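Caspase-3 (Porites astreoides, PDB 6WI4) probably cleaves proteins after aspartate residues as a cysteine protease of the caspase family, probably in coral apoptosis. Local coordinates at residues A[15-20]-A[85-90]; A[32-37]-A[159-164]; A[126-131]-A[165-170]; A[150-155]-A[212-217]. One frame throughout, in Å; residues are numbered along the deposited sequence.

Contact 1. Residues A[15-20]-A[85-90]; sequences VIINNK and FSILTH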
loop_
_atom_site.group_PDB
_atom_site.type_symbol
_atom_site.label_atom_id
_atom_site.label_comp_id
_atom_site.label_asym_id
_atom_site.label_seq_id
_atom_site.Cartn_x
_atom_site.Cartn_y
_atom_site.Cartn_z
ATOM N N VAL A 15 -8.445 0.353 4.684
ATOM C CA VAL A 15 -8.894 -0.722 3.805
ATOM C C VAL A 15 -7.710 -1.600 3.413
ATOM O O VAL A 15 -6.640 -1.095 3.054
ATOM C CB VAL A 15 -9.566 -0.147 2.546
ATOM C CG1 VAL A 15 -9.887 -1.267 1.558
ATOM C CG2 VAL A 15 -10.805 0.653 2.919
ATOM N N ILE A 16 -7.905 -2.919 3.455
ATOM C CA ILE A 16 -6.959 -3.890 2.899
ATOM C C ILE A 16 -7.701 -4.744 1.892
ATOM O O ILE A 16 -8.658 -5.440 2.255
ATOM C CB ILE A 16 -6.342 -4.789 3.981
ATOM C CG1 ILE A 16 -5.619 -3.951 5.028
ATOM C CG2 ILE A 16 -5.403 -5.817 3.345
ATOM C CD1 ILE A 16 -5.246 -4.777 6.258
ATOM N N ILE A 17 -7.247 -4.725 0.645
ATOM C CA ILE A 17 -7.757 -5.607 -0.395
ATOM C C ILE A 17 -6.664 -6.616 -0.709
ATOM O O ILE A 17 -5.559 -6.244 -1.110
ATOM C CB ILE A 17 -8.198 -4.822 -1.636
ATOM C CG1 ILE A 17 -9.397 -3.930 -1.270
ATOM C CG2 ILE A 17 -8.571 -5.788 -2.755
ATOM C CD1 ILE A 17 -9.748 -2.897 -2.323
ATOM N N ASN A 18 -6.966 -7.893 -0.499
ATOM C CA ASN A 18 -5.991 -8.975 -0.560
ATOM C C ASN A 18 -6.387 -9.918 -1.692
ATOM O O ASN A 18 -7.291 -10.744 -1.521
ATOM C CB ASN A 18 -5.960 -9.701 0.780
ATOM C CG ASN A 18 -5.013 -10.868 0.786
ATOM O OD1 ASN A 18 -3.823 -10.710 0.523
ATOM N ND2 ASN A 18 -5.536 -12.061 1.086
ATOM N N ASN A 19 -5.722 -9.817 -2.843
ATOM C CA ASN A 19 -6.063 -10.647 -3.995
ATOM C C ASN A 19 -5.047 -11.778 -4.133
ATOM O O ASN A 19 -3.873 -11.551 -4.454
ATOM C CB ASN A 19 -6.168 -9.789 -5.256
ATOM C CG ASN A 19 -7.498 -9.063 -5.339
ATOM O OD1 ASN A 19 -8.382 -9.265 -4.499
ATOM N ND2 ASN A 19 -7.651 -8.205 -6.347
ATOM N N LYS A 20 -5.501 -13.007 -3.886
ATOM C CA LYS A 20 -4.642 -14.181 -3.937
ATOM C C LYS A 20 -4.869 -15.031 -5.173
ATOM O O LYS A 20 -3.902 -15.452 -5.805
ATOM C CB LYS A 20 -4.854 -15.051 -2.690
ATOM C CG LYS A 20 -3.907 -16.241 -2.623
ATOM C CD LYS A 20 -4.135 -17.064 -1.356
ATOM N N PHE A 85 -5.647 3.257 2.417
ATOM C CA PHE A 85 -6.062 2.261 1.436
ATOM C C PHE A 85 -4.853 1.416 1.064
ATOM O O PHE A 85 -3.799 1.960 0.731
ATOM C CB PHE A 85 -6.645 2.927 0.183
ATOM C CG PHE A 85 -7.045 1.962 -0.890
ATOM C CD1 PHE A 85 -6.113 1.493 -1.811
ATOM C CD2 PHE A 85 -8.358 1.551 -1.004
ATOM C CE1 PHE A 85 -6.478 0.608 -2.800
ATOM C CE2 PHE A 85 -8.731 0.660 -2.004
ATOM C CZ PHE A 85 -7.792 0.202 -2.902
ATOM N N SER A 86 -4.998 0.094 1.096
ATOM C CA SER A 86 -3.880 -0.769 0.734
ATOM C C SER A 86 -4.388 -1.907 -0.134
ATOM O O SER A 86 -5.508 -2.388 0.040
ATOM C CB SER A 86 -3.156 -1.314 1.981
ATOM O OG SER A 86 -4.014 -2.154 2.755
ATOM N N ILE A 87 -3.565 -2.330 -1.084
ATOM C CA ILE A 87 -3.957 -3.429 -1.951
ATOM C C ILE A 87 -2.750 -4.308 -2.228
ATOM O O ILE A 87 -1.634 -3.820 -2.433
ATOM C CB ILE A 87 -4.622 -2.930 -3.252
ATOM C CG1 ILE A 87 -5.175 -4.119 -4.048
ATOM C CG2 ILE A 87 -3.667 -2.067 -4.060
ATOM C CD1 ILE A 87 -6.232 -3.719 -5.090
ATOM N N LEU A 88 -2.986 -5.615 -2.197
ATOM C CA LEU A 88 -1.985 -6.652 -2.397
ATOM C C LEU A 88 -2.460 -7.476 -3.584
ATOM O O LEU A 88 -3.466 -8.185 -3.478
ATOM C CB LEU A 88 -1.853 -7.515 -1.136
ATOM C CG LEU A 88 -1.925 -6.791 0.212
ATOM C CD1 LEU A 88 -2.064 -7.826 1.332
ATOM C CD2 LEU A 88 -0.676 -5.939 0.423
ATOM N N THR A 89 -1.776 -7.368 -4.719
ATOM C CA THR A 89 -2.318 -7.958 -5.945
ATOM C C THR A 89 -1.225 -7.992 -7.009
ATOM O O THR A 89 -0.085 -7.583 -6.771
ATOM C CB THR A 89 -3.560 -7.184 -6.415
ATOM O OG1 THR A 89 -4.207 -7.897 -7.481
ATOM C CG2 THR A 89 -3.227 -5.754 -6.875
ATOM N N HIS A 90 -1.582 -8.491 -8.194
ATOM C CA HIS A 90 -0.707 -8.362 -9.349
ATOM C C HIS A 90 -0.808 -6.954 -9.930
ATOM O O HIS A 90 -1.778 -6.226 -9.701
ATOM C CB HIS A 90 -1.076 -9.394 -10.423
ATOM C CG HIS A 90 -0.525 -10.758 -10.155
ATOM N ND1 HIS A 90 0.822 -10.989 -10.016
ATOM C CD2 HIS A 90 -1.129 -11.963 -10.019
ATOM C CE1 HIS A 90 1.033 -12.273 -9.787
ATOM N NE2 HIS A 90 -0.137 -12.889 -9.795
#
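Val15 to Asn18 and Phe85 to Leu88 run side by side in the same direction, neighbouring parallel strands at the heart of the caspase sheet, their axes 4.7 Å apart. Backbone bonds set the pairing. Ile17 N reaches Ser86 O at 3.0 Å, Ile17 O takes Leu88 N at 2.9 Å, and Asn19 N gives to Leu88 O just beyond the strand. The carbonyl of Val15 is gripped twice by one residue: Ser86 N approaches at 2.8 Å, tilted from the carbonyl plane, while Ser86 OG donates in that plane on a lone pair. The hydroxyl can double the bond because chi1 (64°) tucks OG between its own N and carbonyl carbon; it also lies 3.3 Å from Ile16 CG1. Apolar packing dominates the face carrying Val15, Ile17, Phe85 and Ile87. There Ile17 CD1 meets the Phe85 ring at CZ (3.7 Å), and its other branch, CG2, touches Ile87 CD1 at 3.9 Å; helix 62-73 covers this side. On the reverse face Leu88 CD1 rests 3.5 Å from Asn18 OD1, an oxygen bonded to Thr36. The buried polar groups of Ser86 and Asn18 are thus satisfied by hydrogen bonds, leaving the Phe85 face to hydrocarbon packing.

Contact 2. Residues A[32-37]-A[159-164]; sequences PRNGTD and SWRNSV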
loop_
_atom_site.group_PDB
_atom_site.type_symbol
_atom_site.label_atom_id
_atom_site.label_comp_id
_atom_site.label_asym_id
_atom_site.label_seq_id
_atom_site.Cartn_x
_atom_site.Cartn_y
_atom_site.Cartn_z
ATOM N N PRO A 32 -1.221 -17.665 -8.813
ATOM C CA PRO A 32 -1.754 -17.285 -7.500
ATOM C C PRO A 32 -0.649 -16.695 -6.640
ATOM O O PRO A 32 0.529 -17.017 -6.800
ATOM C CB PRO A 32 -2.266 -18.609 -6.928
ATOM C CG PRO A 32 -1.476 -19.647 -7.641
ATOM C CD PRO A 32 -1.279 -19.124 -9.019
ATOM N N ARG A 33 -1.034 -15.825 -5.718
ATOM C CA ARG A 33 -0.051 -15.025 -4.985
ATOM C C ARG A 33 0.196 -15.630 -3.601
ATOM O O ARG A 33 -0.157 -15.074 -2.560
ATOM C CB ARG A 33 -0.523 -13.573 -4.918
ATOM C CG ARG A 33 -0.627 -12.893 -6.298
ATOM C CD ARG A 33 -1.002 -11.401 -6.220
ATOM N NE ARG A 33 -0.013 -10.698 -5.414
ATOM C CZ ARG A 33 -0.170 -10.363 -4.135
ATOM N NH1 ARG A 33 -1.320 -10.590 -3.505
ATOM N NH2 ARG A 33 0.846 -9.801 -3.493
ATOM N N ASN A 34 0.833 -16.806 -3.624
ATOM C CA ASN A 34 1.119 -17.541 -2.403
ATOM C C ASN A 34 1.914 -16.676 -1.433
ATOM O O ASN A 34 2.882 -16.019 -1.819
ATOM C CB ASN A 34 1.888 -18.811 -2.762
ATOM C CG ASN A 34 1.384 -19.436 -4.054
ATOM O OD1 ASN A 34 0.325 -20.057 -4.066
ATOM N ND2 ASN A 34 2.120 -19.242 -5.153
ATOM N N GLY A 35 1.490 -16.664 -0.170
ATOM C CA GLY A 35 2.115 -15.825 0.828
ATOM C C GLY A 35 1.401 -14.514 1.094
ATOM O O GLY A 35 1.698 -13.859 2.100
ATOM N N THR A 36 0.473 -14.109 0.225
ATOM C CA THR A 36 -0.165 -12.812 0.426
ATOM C C THR A 36 -0.974 -12.749 1.725
ATOM O O THR A 36 -1.109 -11.669 2.307
ATOM C CB THR A 36 -1.038 -12.457 -0.779
ATOM O OG1 THR A 36 -1.449 -11.088 -0.681
ATOM C CG2 THR A 36 -2.279 -13.346 -0.864
ATOM N N ASP A 37 -1.498 -13.880 2.214
ATOM C CA ASP A 37 -2.285 -13.830 3.444
ATOM C C ASP A 37 -1.427 -13.410 4.631
ATOM O O ASP A 37 -1.922 -12.756 5.557
ATOM C CB ASP A 37 -2.924 -15.196 3.737
ATOM C CG ASP A 37 -4.095 -15.519 2.821
ATOM O OD1 ASP A 37 -4.483 -14.680 1.986
ATOM O OD2 ASP A 37 -4.623 -16.649 2.939
ATOM N N SER A 159 7.941 -6.786 -8.487
ATOM C CA SER A 159 8.019 -6.717 -7.038
ATOM C C SER A 159 8.013 -8.146 -6.524
ATOM O O SER A 159 7.331 -9.002 -7.088
ATOM C CB SER A 159 6.822 -5.933 -6.485
ATOM O OG SER A 159 6.910 -5.751 -5.088
ATOM N N TRP A 160 8.743 -8.397 -5.445
ATOM C CA TRP A 160 8.976 -9.756 -4.965
ATOM C C TRP A 160 8.165 -10.111 -3.728
ATOM O O TRP A 160 8.015 -9.309 -2.798
ATOM C CB TRP A 160 10.460 -9.950 -4.675
ATOM C CG TRP A 160 11.298 -10.119 -5.900
ATOM C CD1 TRP A 160 12.042 -9.161 -6.527
ATOM C CD2 TRP A 160 11.517 -11.337 -6.622
ATOM N NE1 TRP A 160 12.706 -9.704 -7.606
ATOM C CE2 TRP A 160 12.393 -11.037 -7.687
ATOM C CE3 TRP A 160 11.042 -12.643 -6.483
ATOM C CZ2 TRP A 160 12.819 -12.002 -8.598
ATOM C CZ3 TRP A 160 11.464 -13.601 -7.396
ATOM C CH2 TRP A 160 12.340 -13.270 -8.438
ATOM N N ARG A 161 7.661 -11.339 -3.723
ATOM C CA ARG A 161 6.858 -11.891 -2.643
ATOM C C ARG A 161 7.388 -13.276 -2.318
ATOM O O ARG A 161 7.674 -14.056 -3.229
ATOM C CB ARG A 161 5.388 -11.973 -3.066
ATOM C CG ARG A 161 4.484 -12.858 -2.197
ATOM C CD ARG A 161 3.058 -12.895 -2.759
ATOM N NE ARG A 161 3.064 -12.902 -4.218
ATOM C CZ ARG A 161 3.335 -13.963 -4.974
ATOM N NH1 ARG A 161 3.590 -15.145 -4.427
ATOM N NH2 ARG A 161 3.341 -13.841 -6.293
ATOM N N ASN A 162 7.516 -13.588 -1.029
ATOM C CA ASN A 162 7.914 -14.925 -0.610
ATOM C C ASN A 162 6.693 -15.727 -0.173
ATOM O O ASN A 162 5.840 -15.232 0.570
ATOM C CB ASN A 162 8.929 -14.874 0.530
ATOM C CG ASN A 162 9.432 -16.256 0.912
ATOM O OD1 ASN A 162 8.929 -16.878 1.844
ATOM N ND2 ASN A 162 10.413 -16.755 0.168
ATOM N N SER A 163 6.636 -16.990 -0.606
ATOM C CA SER A 163 5.438 -17.790 -0.384
ATOM C C SER A 163 5.223 -18.121 1.088
ATOM O O SER A 163 4.082 -18.352 1.503
ATOM C CB SER A 163 5.518 -19.075 -1.199
ATOM O OG SER A 163 6.622 -19.858 -0.774
ATOM N N VAL A 164 6.285 -18.141 1.886
ATOM C CA VAL A 164 6.176 -18.469 3.304
ATOM C C VAL A 164 6.031 -17.216 4.158
ATOM O O VAL A 164 5.170 -17.152 5.041
ATOM C CB VAL A 164 7.399 -19.301 3.743
ATOM C CG1 VAL A 164 7.337 -19.586 5.233
ATOM C CG2 VAL A 164 7.482 -20.584 2.931
HETATM O O HOH W 1 3.023 -16.271 -7.905
#
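Arg33 and Arg161 probably line the S1 pocket, as the equivalent arginines do in other caspases, and each pairs ionically with an acidic side chain of the bound peptide. The planes of the two guanidinium groups stand nearly perpendicular, 83° apart, with Arg161 CD over one face of the Arg33 group and Arg33 NH2 3.9 Å from Arg161 NE. Beneath the Arg161 guanidinium lies backbone: Arg33 CA sits 3.5 Å from its plane, over the centre. Bending at chi3 (37°) places NE and starts the fold of the Arg161 chain that ends with NH1 donating to Asn34 O, 2.8 Å away and 17° out of the guanidinium plane. The same oxygen receives a CA-H contact from Ser163 CA at 3.4 Å. The other terminal nitrogen, NH2, gives to a water (2.9 Å) that donates to Pro32 O. Gly35, third residue of the type II turn from Arg33 to Thr36 and N-cap of the helix, has no side chain to collide with Asn162 O, and its CA passes 3.3 Å from Ser163 O. Two like charges this close would probably repel; the carbonyl oxygens, water and anionic peptide nearby are consistent with a site that offsets this.

Contact 3. Residues A[126-131]-A[165-170]; sequences FFQACQ and NGSWFI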
loop_
_atom_site.group_PDB
_atom_site.type_symbol
_atom_site.label_atom_id
_atom_site.label_comp_id
_atom_site.label_asym_id
_atom_site.label_seq_id
_atom_site.Cartn_x
_atom_site.Cartn_y
_atom_site.Cartn_z
ATOM N N PHE A 126 -1.015 2.251 0.032
ATOM C CA PHE A 126 0.077 1.286 0.059
ATOM C C PHE A 126 -0.165 0.231 -1.007
ATOM O O PHE A 126 -1.254 -0.347 -1.070
ATOM C CB PHE A 126 0.198 0.603 1.424
ATOM C CG PHE A 126 0.405 1.547 2.569
ATOM C CD1 PHE A 126 -0.675 2.131 3.212
ATOM C CD2 PHE A 126 1.688 1.819 3.028
ATOM C CE1 PHE A 126 -0.485 2.995 4.280
ATOM C CE2 PHE A 126 1.883 2.690 4.095
ATOM C CZ PHE A 126 0.794 3.270 4.722
ATOM N N PHE A 127 0.851 -0.050 -1.817
ATOM C CA PHE A 127 0.718 -0.995 -2.921
ATOM C C PHE A 127 1.777 -2.075 -2.812
ATOM O O PHE A 127 2.974 -1.766 -2.803
ATOM C CB PHE A 127 0.875 -0.299 -4.274
ATOM C CG PHE A 127 -0.108 0.786 -4.525
ATOM C CD1 PHE A 127 -1.369 0.492 -5.003
ATOM C CD2 PHE A 127 0.219 2.106 -4.292
ATOM C CE1 PHE A 127 -2.295 1.505 -5.230
ATOM C CE2 PHE A 127 -0.699 3.129 -4.537
ATOM C CZ PHE A 127 -1.954 2.823 -5.006
ATOM N N GLN A 128 1.351 -3.339 -2.785
ATOM C CA GLN A 128 2.236 -4.470 -3.035
ATOM C C GLN A 128 1.737 -5.110 -4.328
ATOM O O GLN A 128 0.703 -5.784 -4.334
ATOM C CB GLN A 128 2.244 -5.462 -1.878
ATOM C CG GLN A 128 2.949 -6.784 -2.203
ATOM C CD GLN A 128 4.383 -6.594 -2.677
ATOM O OE1 GLN A 128 5.145 -5.808 -2.106
ATOM N NE2 GLN A 128 4.762 -7.328 -3.720
ATOM N N ALA A 129 2.461 -4.870 -5.423
ATOM C CA ALA A 129 2.084 -5.294 -6.763
ATOM C C ALA A 129 3.246 -5.014 -7.699
ATOM O O ALA A 129 4.057 -4.115 -7.457
ATOM C CB ALA A 129 0.822 -4.566 -7.263
ATOM N N CYS A 130 3.326 -5.789 -8.770
ATOM C CA CYS A 130 4.341 -5.476 -9.757
ATOM C C CYS A 130 4.002 -4.165 -10.448
ATOM O O CYS A 130 2.840 -3.756 -10.524
ATOM C CB CYS A 130 4.457 -6.611 -10.765
ATOM S SG CYS A 130 5.263 -8.057 -10.092
ATOM N N GLN A 131 5.045 -3.484 -10.928
ATOM C CA GLN A 131 4.901 -2.218 -11.637
ATOM C C GLN A 131 5.493 -2.322 -13.037
ATOM O O GLN A 131 5.856 -1.311 -13.641
ATOM C CB GLN A 131 5.543 -1.082 -10.830
ATOM C CG GLN A 131 4.818 -0.831 -9.503
ATOM C CD GLN A 131 5.527 0.144 -8.563
ATOM O OE1 GLN A 131 5.708 -0.151 -7.377
ATOM N NE2 GLN A 131 5.897 1.314 -9.073
ATOM N N ASN A 165 6.852 -16.196 3.889
ATOM C CA ASN A 165 6.992 -15.045 4.773
ATOM C C ASN A 165 6.277 -13.796 4.288
ATOM O O ASN A 165 6.234 -12.813 5.031
ATOM C CB ASN A 165 8.468 -14.704 4.963
ATOM C CG ASN A 165 9.247 -15.852 5.520
ATOM O OD1 ASN A 165 8.852 -16.447 6.516
ATOM N ND2 ASN A 165 10.349 -16.185 4.871
ATOM N N GLY A 166 5.726 -13.798 3.086
ATOM C CA GLY A 166 5.097 -12.598 2.560
ATOM C C GLY A 166 6.067 -11.772 1.742
ATOM O O GLY A 166 7.203 -12.168 1.478
ATOM N N SER A 167 5.620 -10.579 1.365
ATOM C CA SER A 167 6.412 -9.776 0.443
ATOM C C SER A 167 7.521 -9.012 1.158
ATOM O O SER A 167 7.422 -8.663 2.341
ATOM C CB SER A 167 5.529 -8.797 -0.337
ATOM O OG SER A 167 5.000 -7.786 0.509
ATOM N N TRP A 168 8.591 -8.747 0.407
ATOM C CA TRP A 168 9.706 -7.979 0.938
ATOM C C TRP A 168 9.234 -6.631 1.460
ATOM O O TRP A 168 9.603 -6.211 2.559
ATOM C CB TRP A 168 10.748 -7.751 -0.151
ATOM C CG TRP A 168 11.398 -8.983 -0.658
ATOM C CD1 TRP A 168 11.212 -10.265 -0.215
ATOM C CD2 TRP A 168 12.359 -9.054 -1.713
ATOM N NE1 TRP A 168 12.009 -11.128 -0.939
ATOM C CE2 TRP A 168 12.718 -10.405 -1.863
ATOM C CE3 TRP A 168 12.952 -8.099 -2.546
ATOM C CZ2 TRP A 168 13.649 -10.826 -2.813
ATOM C CZ3 TRP A 168 13.862 -8.516 -3.493
ATOM C CH2 TRP A 168 14.206 -9.866 -3.618
ATOM N N PHE A 169 8.408 -5.939 0.678
ATOM C CA PHE A 169 7.963 -4.606 1.066
ATOM C C PHE A 169 7.091 -4.642 2.317
ATOM O O PHE A 169 7.329 -3.885 3.263
ATOM C CB PHE A 169 7.219 -3.974 -0.104
ATOM C CG PHE A 169 6.630 -2.622 0.176
ATOM C CD1 PHE A 169 7.439 -1.544 0.491
ATOM C CD2 PHE A 169 5.264 -2.429 0.056
ATOM C CE1 PHE A 169 6.891 -0.298 0.717
ATOM C CE2 PHE A 169 4.699 -1.180 0.277
ATOM C CZ PHE A 169 5.516 -0.115 0.606
ATOM N N ILE A 170 6.064 -5.499 2.343
ATOM C CA ILE A 170 5.156 -5.473 3.488
ATOM C C ILE A 170 5.846 -6.015 4.738
ATOM O O ILE A 170 5.636 -5.487 5.840
ATOM C CB ILE A 170 3.846 -6.221 3.171
ATOM C CG1 ILE A 170 3.105 -5.553 2.008
ATOM C CG2 ILE A 170 2.949 -6.269 4.414
ATOM C CD1 ILE A 170 2.678 -4.100 2.277
HETATM O O HOH W 2 7.802 -6.603 -2.058
#
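Gln128 and Phe169 run past one another head to tail, amide and ring planes turned 44° apart. The Gln128 chain leaves its strand with CG anti to the backbone N (chi1 169°) and then bends at chi2 (56°), which sets CD against Ser167. OE1 lies at the ring edge of Phe169, near the ring plane, and is 3.4 Å from its CB; the ring itself reaches back to the strand, with CE2 at 3.6 Å from Phe127 O. Ser167 CB lies over the face of the Gln128 amide, 3.4 Å from CD. This is where strand 123-128 of the central caspase sheet backs onto the N terminus of helix 168-180. Ser167 is the N-cap, and its OG accepts from Ile170 N at 3.1 Å while also bonding to Asp39. A water bridges strand and helix: it donates to Gln128 OE1 at 2.8 Å and accepts from Phe169 N, an amide of the first helical turn. Ile170 CG1 packs 4.0 Å from Gln128 CB, near the strand backbone. At the far end of the amide, Gln128 NE2 turns to Ser159 OG and to an acidic side chain of the bound peptide.

Contact 4. Residues A[150-155]-A[212-217]; sequences AYSTVP and KRQVSS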
loop_
_atom_site.group_PDB
_atom_site.type_symbol
_atom_site.label_atom_id
_atom_site.label_comp_id
_atom_site.label_asym_id
_atom_site.label_seq_id
_atom_site.Cartn_x
_atom_site.Cartn_y
_atom_site.Cartn_z
ATOM N N ALA A 150 2.764 4.810 -1.217
ATOM C CA ALA A 150 3.913 3.996 -0.847
ATOM C C ALA A 150 3.915 2.753 -1.726
ATOM O O ALA A 150 3.097 1.848 -1.539
ATOM C CB ALA A 150 3.861 3.638 0.635
ATOM N N TYR A 151 4.830 2.715 -2.689
ATOM C CA TYR A 151 4.914 1.646 -3.677
ATOM C C TYR A 151 5.990 0.635 -3.301
ATOM O O TYR A 151 7.085 1.014 -2.883
ATOM C CB TYR A 151 5.271 2.231 -5.042
ATOM C CG TYR A 151 4.147 2.910 -5.775
ATOM C CD1 TYR A 151 3.305 2.185 -6.610
ATOM C CD2 TYR A 151 3.967 4.280 -5.681
ATOM C CE1 TYR A 151 2.303 2.809 -7.330
ATOM C CE2 TYR A 151 2.959 4.918 -6.394
ATOM C CZ TYR A 151 2.132 4.170 -7.213
ATOM O OH TYR A 151 1.129 4.781 -7.931
ATOM N N SER A 152 5.701 -0.650 -3.529
ATOM C CA SER A 152 6.660 -1.697 -3.171
ATOM C C SER A 152 7.917 -1.681 -4.042
ATOM O O SER A 152 8.973 -2.139 -3.586
ATOM C CB SER A 152 5.996 -3.076 -3.243
ATOM O OG SER A 152 5.642 -3.452 -4.573
ATOM N N THR A 153 7.839 -1.194 -5.279
ATOM C CA THR A 153 8.967 -1.284 -6.209
ATOM C C THR A 153 9.059 0.026 -6.992
ATOM O O THR A 153 8.582 1.073 -6.544
ATOM C CB THR A 153 8.857 -2.569 -7.066
ATOM O OG1 THR A 153 10.092 -2.767 -7.773
ATOM C CG2 THR A 153 7.694 -2.526 -8.065
ATOM N N VAL A 154 9.742 -0.012 -8.135
ATOM C CA VAL A 154 10.024 1.156 -8.968
ATOM C C VAL A 154 9.258 0.987 -10.274
ATOM O O VAL A 154 9.099 -0.149 -10.747
ATOM C CB VAL A 154 11.539 1.291 -9.202
ATOM C CG1 VAL A 154 11.859 2.286 -10.332
ATOM C CG2 VAL A 154 12.234 1.670 -7.923
ATOM N N PRO A 155 8.733 2.055 -10.875
ATOM C CA PRO A 155 8.017 1.902 -12.144
ATOM C C PRO A 155 8.841 1.142 -13.171
ATOM O O PRO A 155 10.025 1.435 -13.392
ATOM C CB PRO A 155 7.764 3.352 -12.575
ATOM C CG PRO A 155 7.615 4.067 -11.286
ATOM C CD PRO A 155 8.622 3.431 -10.356
ATOM N N LYS A 212 18.041 -11.389 -7.803
ATOM C CA LYS A 212 17.564 -10.105 -8.298
ATOM C C LYS A 212 17.144 -9.232 -7.124
ATOM O O LYS A 212 16.974 -9.707 -6.000
ATOM C CB LYS A 212 16.412 -10.276 -9.294
ATOM C CG LYS A 212 16.765 -11.184 -10.477
ATOM C CD LYS A 212 17.950 -10.649 -11.275
ATOM C CE LYS A 212 18.096 -11.459 -12.559
ATOM N NZ LYS A 212 19.160 -10.938 -13.460
ATOM N N ARG A 213 17.011 -7.939 -7.391
ATOM C CA ARG A 213 16.987 -6.922 -6.343
ATOM C C ARG A 213 15.682 -6.130 -6.391
ATOM O O ARG A 213 14.849 -6.309 -7.283
ATOM C CB ARG A 213 18.189 -5.985 -6.487
ATOM C CG ARG A 213 19.509 -6.719 -6.757
ATOM C CD ARG A 213 19.903 -7.632 -5.596
ATOM N NE ARG A 213 19.996 -6.882 -4.357
ATOM C CZ ARG A 213 21.017 -6.102 -4.012
ATOM N NH1 ARG A 213 20.967 -5.432 -2.873
ATOM N NH2 ARG A 213 22.088 -5.990 -4.796
ATOM N N GLN A 214 15.525 -5.228 -5.422
ATOM C CA GLN A 214 14.338 -4.384 -5.372
ATOM C C GLN A 214 14.640 -3.097 -4.618
ATOM O O GLN A 214 15.481 -3.062 -3.720
ATOM C CB GLN A 214 13.173 -5.126 -4.710
ATOM C CG GLN A 214 11.822 -4.448 -4.845
ATOM C CD GLN A 214 10.703 -5.377 -4.436
ATOM O OE1 GLN A 214 10.713 -6.561 -4.787
ATOM N NE2 GLN A 214 9.736 -4.858 -3.679
ATOM N N VAL A 215 13.926 -2.037 -5.011
ATOM C CA VAL A 215 13.976 -0.714 -4.401
ATOM C C VAL A 215 12.532 -0.265 -4.291
ATOM O O VAL A 215 11.792 -0.374 -5.271
ATOM C CB VAL A 215 14.776 0.268 -5.284
ATOM C CG1 VAL A 215 14.627 1.688 -4.822
ATOM C CG2 VAL A 215 16.247 -0.134 -5.335
ATOM N N SER A 216 12.111 0.194 -3.111
ATOM C CA SER A 216 10.746 0.700 -2.990
ATOM C C SER A 216 10.750 2.208 -3.210
ATOM O O SER A 216 11.797 2.860 -3.188
ATOM C CB SER A 216 10.130 0.346 -1.633
ATOM O OG SER A 216 10.917 0.801 -0.544
ATOM N N SER A 217 9.571 2.763 -3.480
ATOM C CA SER A 217 9.498 4.175 -3.830
ATOM C C SER A 217 8.278 4.806 -3.183
ATOM O O SER A 217 7.235 4.164 -3.044
ATOM C CB SER A 217 9.462 4.370 -5.352
ATOM O OG SER A 217 8.352 3.724 -5.947
#
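Tyr151 and Ser217 form the antiparallel hydrogen-bonded pair by which edge strand 217-220 joins the otherwise parallel central sheet of the caspase fold. Both bonds of the pair are made: Tyr151 N to Ser217 O at 2.8 Å, with the donor almost straight off the oxygen (C=O...N 179°), and Ser217 N to Tyr151 O at 3.1 Å, more tilted. Past this pair regular strand geometry ends, and side chains and CA-H contacts carry the rest. Val154 CG2 touches Val215 CG1 at 3.9 Å, the two valines running alongside each other in a common direction. Thr153 CA-H points to Val215 O, CA to O 3.1 Å. Gln214 stretches out beyond CG and crosses Thr153 at about a right angle. Its amide links the loop at Ser152 to strand 156-162: NE2 donates to Ser152 O at 2.8 Å, arriving 55° above the carbonyl plane, while OE1 accepts from Trp160 N. Ser216 CB rests against the carbonyl oxygens of Tyr151 and Ser152, 3.4 Å from each. Helix 168-180 backs the same region, Phe169 touching Ala150, Ser152 and Ser216. Ser217 OG, 3.5 Å from Tyr151 CB, donates in the carbonyl plane of Thr153, at 2.7 Å from its O.

From the N terminus the chain lays down strand 13-18, opens contact 2 at 32-37, and returns at 85-90 to close contact 1, so these two cross. Contacts 3 and 4 open next, at 126-131 and 150-155, each continuing the sheet beyond strand 83-88. Contact 2 then closes at 159-164, contact 3 at 165-170 and contact 4 at 212-217; contacts 2, 3 and 4 all cross one another and none nests, while contact 1 stands in series before 3 and 4. Ser159 ties contacts 2, 3 and 4, its OG bonding to Ser152 OG. Together they tie the central sheet, from strand 13-18 to edge strand 217-220, to the peptide-binding loops and helix 168-180.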